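Local coordinates for interphotoreceptor retinoid-binding protein (Xenopus laevis, PDB 1J7X) that probably binds and carries retinoids between the photoreceptors and the pigment epithelium of the eye, at residues Ser102-Pro105 with Gly106-Tyr110; Val119-Ile122 with Ala123-Pro127; Thr156-Pro159 with Leu160-Tyr164. All coordinates share one frame; numbering follows the deposited sequence.

Interaction 1 (Ser102-Pro105 with Gly106-Tyr110); sequences SILP and GNIGY
Ser102 and Tyr110 form a hydrogen-bonded pair within the antiparallel hairpin of strands 100-104 and 108-112, where the axes of segments 102-104 and 108-110 approach to 4.6 Å and are inclined at 147°. Tyr110 N donates to Ser102 O at 2.8 Å, and Ser102 N returns the bond to Tyr110 O. Ile103 and Gly109 follow as a non-hydrogen-bonded pair. Leu104 and Ile108 make the second hydrogen-bonded pair: Leu104 N reaches Ile108 O at 2.9 Å nearly in line with the carbonyl, whereas Ile108 N meets Leu104 O at a longer 3.2 Å and 31° from that carbonyl's plane. Asn107 and Ile108 both stand opposite Leu104, a G1 beta bulge.

Ser102, Leu104, Ile108 and Tyr110 share one face of the hairpin. With CG set beside its own backbone N (chi1 -58°), Leu104 sends its branches obliquely across Tyr110, CD1 lying 3.9 Å from Tyr110 CB. Its CB also lies 4.1 Å from Ile108 CB. On the other face Ile103 CG2 runs alongside Asn107, 4.1 Å from OD1. Cutting Leu104 back to an alanine removes CG and both methyls, and is likely to leave a gap over Tyr110 CB.

Two polar ends, Tyr110 OH and Asn107 ND2, are tied outside the hairpin, to Asp146 and to the carbonyl of Ile139. The chemistry therefore divides the work: four backbone bonds set the register, apolar contacts of Leu104 with Ile108 and Tyr110 pack one face, and backbone bonds of Gly109 to strand 142-146, with the side-chain bonds of Tyr110 and Asn107, fasten the hairpin to its neighbours.

Interaction 2 (Val119-Ile122 with Ala123-Pro127); sequences VSVI and AKLAP
Val121 and Leu125, one helical turn apart, meet because their first torsions bring a branch of each together on the same side of the helix: Val121 CG1 stands opposite its backbone N (chi1 174°), while Leu125 CG lies beside its own N (chi1 -51°). The two side chains consequently run alongside each other in the same direction, with Val121 CG1 3.9 Å from Leu125 CD1. Leu125 CG also rests 3.4 Å from Val121 O, the carbonyl that accepts the bond from Leu125 N at 3.1 Å, so backbone and side chain close the same turn.

The bonding along this first part of the helix is uneven. Ala123 N donates to Val119 O at 2.9 Å. Ala126 N lies 2.8 Å from Ile122 O, yet its N-H...O angle of 118° makes the bond weak. Pro127 has no N-H to give to the preceding turn, and the helix is kinked there.

Lys124 folds back along the outside of the helix through bends at chi2 and chi4. A water links Lys124 NZ, 2.6 Å away, to Ser120 O, 2.9 Å away, accepting from the ammonium and donating to the carbonyl. Ser120 OG bonds instead to Asp118, just before the helix.

Helix 119-137 is the connecting helix of a beta-alpha-beta unit between strands 108-112 and 142-146. Leu125 packs against Leu91 and Val95 of helix 88-98, Val121 against Ala81 and Ile84 in a loop, and Ala126 touches Leu195.

Interaction 3 (Thr156-Pro159 with Leu160-Tyr164); sequences TAVP and LLLSY
Pro159 and Ser163 make an i to i+4 contact on the short helix 158-163, which packs against helix 216-226, strand 173-179 and helix 119-137; here a serine hydroxyl folds back onto the carbonyl one turn earlier. Pro159 O is gripped twice: by Ser163 OG at 2.8 Å and by Ser163 N at 3.1 Å. The two donors come from opposite faces of the carbonyl plane. The serine torsion explains the hydroxyl's position, since OG sits beside the residue's own N (chi1 -59°). That oxygen also bonds to the backbone N of His191, which ties the helix to a loop.

Regular helical bonds precede this one. Leu161 N points almost straight at Ala157 O over 3.0 Å, with an N-H...O angle of 171°, and Leu162 N bonds to Val158 O at the same distance. The earlier N-H of Leu160 is taken up at 3.0 Å by a water that also donates to Thr156 O, bridging the start of the helix.

Val158 and Leu162 lie side by side, their CG1 and CD1 atoms 3.9 Å apart, and Leu162 CG crowds Val158 O at 3.2 Å.

Around the helix, Leu162 packs on Phe220, Leu223 and Met224 of helix 216-226, and Leu174 of strand 173-179 touches both Pro159 and Leu162. Leu161 meets Trp134 of helix 119-137, and the ring of Tyr164 stacks on that same tryptophan.

How the interactions relate
The three contacts follow one another along the chain: the hairpin of interaction 1, then the start of helix 119-137 in interaction 2, then helix 158-163 in interaction 3. Interaction 1 stands apart, its centre 26 Å from that of interaction 2 and 23 Å from that of interaction 3, and occupies the 100-104 end of the six-stranded mixed sheet. Strand 108-112 leads on to helix 119-137. Interactions 2 and 3 touch, with centres 11 Å apart: Thr156 OG1 lies 2.6 Å from Val119 N, a probable hydrogen bond, and Ile122 packs on Ala157 and Leu160. The first turn of helix 119-137 thus packs on the approach to and first residues of helix 158-163, within the peptidase S41 range.

Interaction 1 (Ser102-Pro105 with Gly106-Tyr110)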
# COMPACT_ATOMS: atom_id res chain seq x y z
N SER A 102 16.18 16.31 -7.82
CA SER A 102 17.55 16.89 -7.59
C SER A 102 18.55 15.91 -8.07
O SER A 102 18.34 14.66 -8.04
CB SER A 102 17.84 17.17 -6.07
OG SER A 102 16.80 17.91 -5.44
N ILE A 103 19.73 16.41 -8.46
CA ILE A 103 20.79 15.53 -8.76
C ILE A 103 21.76 15.79 -7.61
O ILE A 103 22.39 16.87 -7.54
CB ILE A 103 21.44 15.83 -10.09
CG1 ILE A 103 20.45 15.77 -11.27
CG2 ILE A 103 22.63 14.89 -10.28
CD1 ILE A 103 19.84 14.39 -11.37
N LEU A 104 21.86 14.84 -6.68
CA LEU A 104 22.74 14.99 -5.53
C LEU A 104 24.18 14.74 -5.93
O LEU A 104 24.42 14.00 -6.86
CB LEU A 104 22.35 13.97 -4.43
CG LEU A 104 20.88 14.13 -4.00
CD1 LEU A 104 20.51 13.02 -2.97
CD2 LEU A 104 20.46 15.54 -3.52
N PRO A 105 25.14 15.27 -5.18
CA PRO A 105 26.56 15.03 -5.43
C PRO A 105 26.86 13.54 -5.54
O PRO A 105 26.24 12.65 -4.92
CB PRO A 105 27.23 15.69 -4.21
CG PRO A 105 26.35 16.74 -3.83
CD PRO A 105 24.90 16.17 -4.05
N GLY A 106 27.76 13.24 -6.44
CA GLY A 106 28.03 11.85 -6.66
C GLY A 106 27.13 11.28 -7.68
O GLY A 106 27.15 10.07 -7.89
N ASN A 107 26.36 12.16 -8.36
CA ASN A 107 25.46 11.72 -9.45
C ASN A 107 24.35 10.74 -8.94
O ASN A 107 24.13 9.74 -9.53
CB ASN A 107 26.21 11.01 -10.54
CG ASN A 107 25.42 10.89 -11.81
OD1 ASN A 107 24.55 11.73 -12.08
ND2 ASN A 107 25.74 9.87 -12.60
N ILE A 108 23.73 11.07 -7.82
CA ILE A 108 22.67 10.23 -7.26
C ILE A 108 21.39 11.05 -7.49
O ILE A 108 21.33 12.06 -7.11
CB ILE A 108 22.85 10.13 -5.75
CG1 ILE A 108 24.14 9.40 -5.31
CG2 ILE A 108 21.62 9.50 -5.08
CD1 ILE A 108 24.04 8.11 -5.75
N GLY A 109 20.40 10.47 -8.12
CA GLY A 109 19.14 11.12 -8.40
C GLY A 109 18.30 11.13 -7.14
O GLY A 109 18.31 10.09 -6.41
N TYR A 110 17.59 12.23 -6.91
CA TYR A 110 16.68 12.36 -5.80
C TYR A 110 15.29 12.74 -6.34
O TYR A 110 15.18 13.74 -7.15
CB TYR A 110 17.12 13.47 -4.84
CG TYR A 110 16.12 13.71 -3.70
CD1 TYR A 110 16.08 12.84 -2.58
CD2 TYR A 110 15.21 14.73 -3.77
CE1 TYR A 110 15.16 13.08 -1.54
CE2 TYR A 110 14.29 14.88 -2.78
CZ TYR A 110 14.26 14.08 -1.64
OH TYR A 110 13.38 14.34 -0.65

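Interaction 2 (Val119-Ile122 with Ala123-Pro127)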
# COMPACT_ATOMS: atom_id res chain seq x y z
N VAL A 119 -4.83 7.05 -11.98
CA VAL A 119 -4.21 6.89 -13.28
C VAL A 119 -4.82 7.89 -14.34
O VAL A 119 -4.16 8.22 -15.32
CB VAL A 119 -4.18 5.42 -13.73
CG1 VAL A 119 -5.56 4.95 -14.12
CG2 VAL A 119 -3.15 5.22 -14.85
N SER A 120 -6.08 8.32 -14.11
CA SER A 120 -6.69 9.23 -15.09
C SER A 120 -5.99 10.58 -15.09
O SER A 120 -5.93 11.25 -16.12
CB SER A 120 -8.18 9.31 -14.89
OG SER A 120 -8.52 9.84 -13.62
N VAL A 121 -5.46 10.97 -13.93
CA VAL A 121 -4.73 12.17 -13.74
C VAL A 121 -3.35 12.04 -14.30
O VAL A 121 -2.87 12.91 -15.06
CB VAL A 121 -4.73 12.58 -12.30
CG1 VAL A 121 -3.80 13.80 -12.11
CG2 VAL A 121 -6.21 12.86 -11.81
N ILE A 122 -2.67 10.93 -13.99
CA ILE A 122 -1.36 10.71 -14.48
C ILE A 122 -1.33 10.70 -15.97
O ILE A 122 -0.35 11.16 -16.56
CB ILE A 122 -0.66 9.42 -13.96
CG1 ILE A 122 -0.55 9.44 -12.45
CG2 ILE A 122 0.73 9.19 -14.60
CD1 ILE A 122 0.35 10.59 -11.93
N ALA A 123 -2.41 10.22 -16.58
CA ALA A 123 -2.49 10.20 -18.05
C ALA A 123 -2.30 11.61 -18.62
O ALA A 123 -1.38 11.88 -19.44
CB ALA A 123 -3.84 9.66 -18.46
N LYS A 124 -3.08 12.54 -18.12
CA LYS A 124 -2.96 13.97 -18.56
C LYS A 124 -1.63 14.66 -18.17
O LYS A 124 -1.10 15.48 -18.95
CB LYS A 124 -4.10 14.73 -17.94
CG LYS A 124 -5.49 14.25 -18.49
CD LYS A 124 -5.59 14.37 -20.05
CE LYS A 124 -6.92 13.85 -20.69
NZ LYS A 124 -7.13 12.23 -20.65
N LEU A 125 -1.01 14.25 -17.08
CA LEU A 125 0.29 14.82 -16.67
C LEU A 125 1.49 14.15 -17.25
O LEU A 125 2.58 14.74 -17.27
CB LEU A 125 0.43 14.82 -15.17
CG LEU A 125 -0.64 15.40 -14.30
CD1 LEU A 125 -0.28 15.22 -12.85
CD2 LEU A 125 -0.73 16.88 -14.60
N ALA A 126 1.31 12.97 -17.85
CA ALA A 126 2.48 12.17 -18.34
C ALA A 126 3.46 12.91 -19.22
O ALA A 126 4.63 12.79 -18.97
CB ALA A 126 2.03 10.90 -19.05
N PRO A 127 3.00 13.66 -20.22
CA PRO A 127 3.92 14.36 -21.12
C PRO A 127 4.84 15.34 -20.37
O PRO A 127 5.93 15.52 -20.74
CB PRO A 127 2.95 15.10 -22.09
CG PRO A 127 1.78 14.24 -22.09
CD PRO A 127 1.62 13.84 -20.67
O HOH W 1 -7.37 10.63 -18.57

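Interaction 3 (Thr156-Pro159 with Leu160-Tyr164)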
# COMPACT_ATOMS: atom_id res chain seq x y z
N THR A 156 -4.40 3.16 -8.53
CA THR A 156 -4.58 2.88 -10.00
C THR A 156 -3.38 3.13 -10.90
O THR A 156 -3.21 2.46 -11.88
CB THR A 156 -5.81 3.65 -10.59
OG1 THR A 156 -5.67 5.08 -10.44
CG2 THR A 156 -7.12 3.26 -9.88
N ALA A 157 -2.50 4.05 -10.49
CA ALA A 157 -1.27 4.33 -11.28
C ALA A 157 -0.04 3.61 -10.79
O ALA A 157 0.99 3.76 -11.36
CB ALA A 157 -0.98 5.79 -11.30
N VAL A 158 -0.15 2.75 -9.75
CA VAL A 158 1.02 2.07 -9.29
C VAL A 158 1.70 1.18 -10.32
O VAL A 158 2.90 1.17 -10.44
CB VAL A 158 0.69 1.38 -7.97
CG1 VAL A 158 1.79 0.56 -7.46
CG2 VAL A 158 0.41 2.43 -6.86
N PRO A 159 0.92 0.36 -11.05
CA PRO A 159 1.56 -0.46 -12.05
C PRO A 159 2.33 0.33 -13.09
O PRO A 159 3.43 -0.02 -13.48
CB PRO A 159 0.39 -1.28 -12.65
CG PRO A 159 -0.63 -1.32 -11.47
CD PRO A 159 -0.51 0.08 -10.82
N LEU A 160 1.76 1.41 -13.54
CA LEU A 160 2.37 2.28 -14.52
C LEU A 160 3.65 2.84 -13.99
O LEU A 160 4.68 2.80 -14.66
CB LEU A 160 1.37 3.39 -14.92
CG LEU A 160 2.00 4.37 -15.96
CD1 LEU A 160 2.38 3.60 -17.18
CD2 LEU A 160 1.00 5.49 -16.32
N LEU A 161 3.64 3.37 -12.77
CA LEU A 161 4.87 3.89 -12.20
C LEU A 161 5.94 2.85 -12.09
O LEU A 161 7.10 3.06 -12.37
CB LEU A 161 4.60 4.56 -10.85
CG LEU A 161 5.81 5.06 -10.10
CD1 LEU A 161 6.50 6.09 -10.89
CD2 LEU A 161 5.51 5.68 -8.71
N LEU A 162 5.58 1.69 -11.58
CA LEU A 162 6.52 0.65 -11.38
C LEU A 162 7.24 0.30 -12.70
O LEU A 162 8.42 -0.01 -12.71
CB LEU A 162 5.78 -0.53 -10.86
CG LEU A 162 5.41 -0.57 -9.38
CD1 LEU A 162 4.45 -1.76 -9.12
CD2 LEU A 162 6.58 -0.69 -8.51
N SER A 163 6.50 0.41 -13.79
CA SER A 163 6.99 0.05 -15.15
C SER A 163 8.15 0.85 -15.59
O SER A 163 8.92 0.41 -16.44
CB SER A 163 5.87 0.11 -16.14
OG SER A 163 4.78 -0.79 -15.80
N TYR A 164 8.37 2.00 -14.98
CA TYR A 164 9.57 2.79 -15.29
C TYR A 164 10.85 2.20 -14.72
O TYR A 164 11.96 2.67 -15.04
CB TYR A 164 9.41 4.27 -14.81
CG TYR A 164 8.47 5.08 -15.67
CD1 TYR A 164 7.09 5.04 -15.49
CD2 TYR A 164 8.95 5.99 -16.55
CE1 TYR A 164 6.20 5.73 -16.28
CE2 TYR A 164 8.07 6.66 -17.42
CZ TYR A 164 6.72 6.58 -17.26
OH TYR A 164 5.87 7.32 -18.07
O HOH W 2 -1.23 1.76 -13.67